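Local coordinates for protein thermospermine synthase (Medicago truncatula, PDB 6BQ6) that probably transfers an aminopropyl group from decarboxylated S-adenosylmethionine to spermidine, giving the tetraamine thermospermine and methylthioadenosine, at residues K127-D132 / R156-I161. Residues are numbered along the deposited sequence; the frame is centred on the assembly and turned at random.
Sequences KVVMCD and RLEVVI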
loop_
_atom_site.group_PDB
_atom_site.type_symbol
_atom_site.label_atom_id
_atom_site.label_comp_id
_atom_site.label_asym_id
_atom_site.label_seq_id
_atom_site.Cartn_x
_atom_site.Cartn_y
_atom_site.Cartn_z
ATOM N N LYS B 127 -32.733 -30.572 -12.472
ATOM C CA LYS B 127 -31.306 -30.884 -12.622
ATOM C C LYS B 127 -30.510 -29.636 -12.847
ATOM O O LYS B 127 -30.911 -28.759 -13.641
ATOM C CB LYS B 127 -31.060 -31.815 -13.776
ATOM C CG LYS B 127 -29.631 -32.350 -13.826
ATOM C CD LYS B 127 -29.498 -33.509 -14.801
ATOM C CE LYS B 127 -29.066 -33.005 -16.170
ATOM N NZ LYS B 127 -28.395 -34.058 -16.953
ATOM N N VAL B 128 -29.393 -29.560 -12.163
ATOM C CA VAL B 128 -28.332 -28.533 -12.393
ATOM C C VAL B 128 -27.005 -29.259 -12.648
ATOM O O VAL B 128 -26.579 -30.145 -11.892
ATOM C CB VAL B 128 -28.138 -27.601 -11.193
ATOM C CG1 VAL B 128 -26.989 -26.616 -11.414
ATOM C CG2 VAL B 128 -29.409 -26.850 -10.801
ATOM N N VAL B 129 -26.372 -28.922 -13.748
ATOM C CA VAL B 129 -25.036 -29.375 -14.042
ATOM C C VAL B 129 -24.074 -28.230 -13.871
ATOM O O VAL B 129 -24.280 -27.205 -14.519
ATOM C CB VAL B 129 -24.925 -29.882 -15.500
ATOM C CG1 VAL B 129 -23.503 -30.376 -15.777
ATOM C CG2 VAL B 129 -25.901 -30.989 -15.759
ATOM N N MET B 130 -23.033 -28.401 -13.051
ATOM C CA MET B 130 -22.006 -27.391 -12.808
ATOM C C MET B 130 -20.778 -27.906 -13.510
ATOM O O MET B 130 -20.278 -28.980 -13.133
ATOM C CB MET B 130 -21.709 -27.196 -11.338
ATOM C CG MET B 130 -20.642 -26.134 -11.028
ATOM S SD MET B 130 -19.816 -26.398 -9.427
ATOM C CE MET B 130 -21.269 -26.534 -8.432
ATOM N N CYS B 131 -20.349 -27.190 -14.555
ATOM C CA CYS B 131 -19.209 -27.594 -15.349
ATOM C C CYS B 131 -18.016 -26.616 -15.225
ATOM O O CYS B 131 -18.031 -25.526 -15.789
ATOM C CB CYS B 131 -19.634 -27.806 -16.794
ATOM S SG CYS B 131 -18.308 -28.401 -17.883
ATOM N N ASP B 132 -17.029 -27.009 -14.418
ATOM C CA ASP B 132 -15.902 -26.139 -14.035
ATOM C C ASP B 132 -14.646 -26.873 -14.378
ATOM O O ASP B 132 -14.590 -28.083 -14.244
ATOM C CB ASP B 132 -15.937 -25.792 -12.530
ATOM C CG ASP B 132 -15.036 -24.591 -12.159
ATOM O OD1 ASP B 132 -13.764 -24.672 -12.167
ATOM O OD2 ASP B 132 -15.605 -23.513 -11.865
ATOM N N ARG B 156 -30.118 -33.023 -6.987
ATOM C CA ARG B 156 -30.347 -32.462 -8.302
ATOM C C ARG B 156 -29.077 -31.936 -8.943
ATOM O O ARG B 156 -29.099 -31.650 -10.134
ATOM C CB ARG B 156 -31.386 -31.370 -8.208
ATOM C CG ARG B 156 -32.789 -31.863 -7.852
ATOM C CD ARG B 156 -33.734 -30.687 -7.749
ATOM N NE ARG B 156 -33.410 -29.878 -6.576
ATOM C CZ ARG B 156 -33.833 -28.647 -6.340
ATOM N NH1 ARG B 156 -34.649 -28.020 -7.156
ATOM N NH2 ARG B 156 -33.448 -28.038 -5.246
ATOM N N LEU B 157 -28.006 -31.794 -8.163
ATOM C CA LEU B 157 -26.727 -31.238 -8.653
ATOM C C LEU B 157 -25.770 -32.305 -9.167
ATOM O O LEU B 157 -25.525 -33.305 -8.494
ATOM C CB LEU B 157 -26.048 -30.428 -7.557
ATOM C CG LEU B 157 -24.720 -29.731 -7.912
ATOM C CD1 LEU B 157 -24.914 -28.758 -9.056
ATOM C CD2 LEU B 157 -24.178 -29.061 -6.678
ATOM N N GLU B 158 -25.270 -32.100 -10.385
ATOM C CA GLU B 158 -24.178 -32.897 -10.936
ATOM C C GLU B 158 -22.981 -31.964 -11.201
ATOM O O GLU B 158 -23.130 -30.957 -11.894
ATOM C CB GLU B 158 -24.587 -33.549 -12.245
ATOM C CG GLU B 158 -23.459 -34.433 -12.824
ATOM C CD GLU B 158 -23.770 -35.163 -14.115
ATOM O OE1 GLU B 158 -24.930 -35.101 -14.592
ATOM O OE2 GLU B 158 -22.826 -35.822 -14.649
ATOM N N VAL B 159 -21.805 -32.325 -10.671
ATOM C CA VAL B 159 -20.573 -31.603 -10.914
ATOM C C VAL B 159 -19.810 -32.369 -12.001
ATOM O O VAL B 159 -19.602 -33.576 -11.909
ATOM C CB VAL B 159 -19.753 -31.479 -9.611
ATOM C CG1 VAL B 159 -18.407 -30.820 -9.898
ATOM C CG2 VAL B 159 -20.525 -30.732 -8.553
ATOM N N VAL B 160 -19.433 -31.660 -13.057
ATOM C CA VAL B 160 -18.625 -32.195 -14.136
ATOM C C VAL B 160 -17.370 -31.365 -14.198
ATOM O O VAL B 160 -17.437 -30.136 -14.158
ATOM C CB VAL B 160 -19.346 -32.139 -15.486
ATOM C CG1 VAL B 160 -18.409 -32.537 -16.620
ATOM C CG2 VAL B 160 -20.565 -33.048 -15.493
ATOM N N ILE B 161 -16.224 -32.024 -14.253
ATOM C CA ILE B 161 -14.948 -31.338 -14.396
ATOM C C ILE B 161 -14.537 -31.402 -15.854
ATOM O O ILE B 161 -14.109 -32.438 -16.349
ATOM C CB ILE B 161 -13.852 -31.940 -13.488
ATOM C CG1 ILE B 161 -14.338 -31.983 -12.007
ATOM C CG2 ILE B 161 -12.580 -31.097 -13.644
ATOM C CD1 ILE B 161 -14.729 -30.642 -11.407
#
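Val128 and Leu157, paired in register on neighbouring parallel strands, meet obliquely through single methyl groups: CG1 of Val128 lies 3.8 Å from CD1 of Leu157. The CD1 methyl of Leu157 also rests against the carbonyl oxygen of Val128. Met130, next on the same face of the sheet, bends at its thioether bond (chi3 -52°), and the terminal CE touches both Leu157 and Val159 from one side, 4.2 Å from CD2 of Leu157 and 4.3 Å from CG2 of Val159. The other face is built from Val129, Cys131, Glu158 and Val160. Here CG1 of Val129 and CG2 of Val160 approach to 4.0 Å as a diagonal pair, Val160 being two residues beyond Glu158, the register partner of Val129, while SG of Cys131 lies more loosely beside CG1 of Val160. Toward the start of the strands, Lys127 NZ and Glu158 OE1 stay 4.3 Å apart, beyond a salt bridge, and the lysine pairs instead with Glu173.

The pair is a worked example of parallel strand pairing in a beta-alpha-beta unit of the Rossmann-like sheet of the aminopropyltransferases, in which 157-161 is an outermost strand within the chain and 127-132 separates it from 104-107. Helices 135-144 and 149-153 lie in the connection. The backbones bond in the parallel manner, Val128 N and O reaching Arg156 O and Glu158 N, Met130 N and O reaching Glu158 O and Val160 N; the last of these, 2.8 Å from Val160 N to Met130 O, is almost straight at 177°. The bond from Asp132 N to Val160 O is longer, 3.2 Å, and less straight, 155°. Asp132, which binds adenosine in this enzyme though none is bound here, has its side chain about 5 Å from the bound thermospermine, with its OD1 accepting the backbone N-H of Asp134.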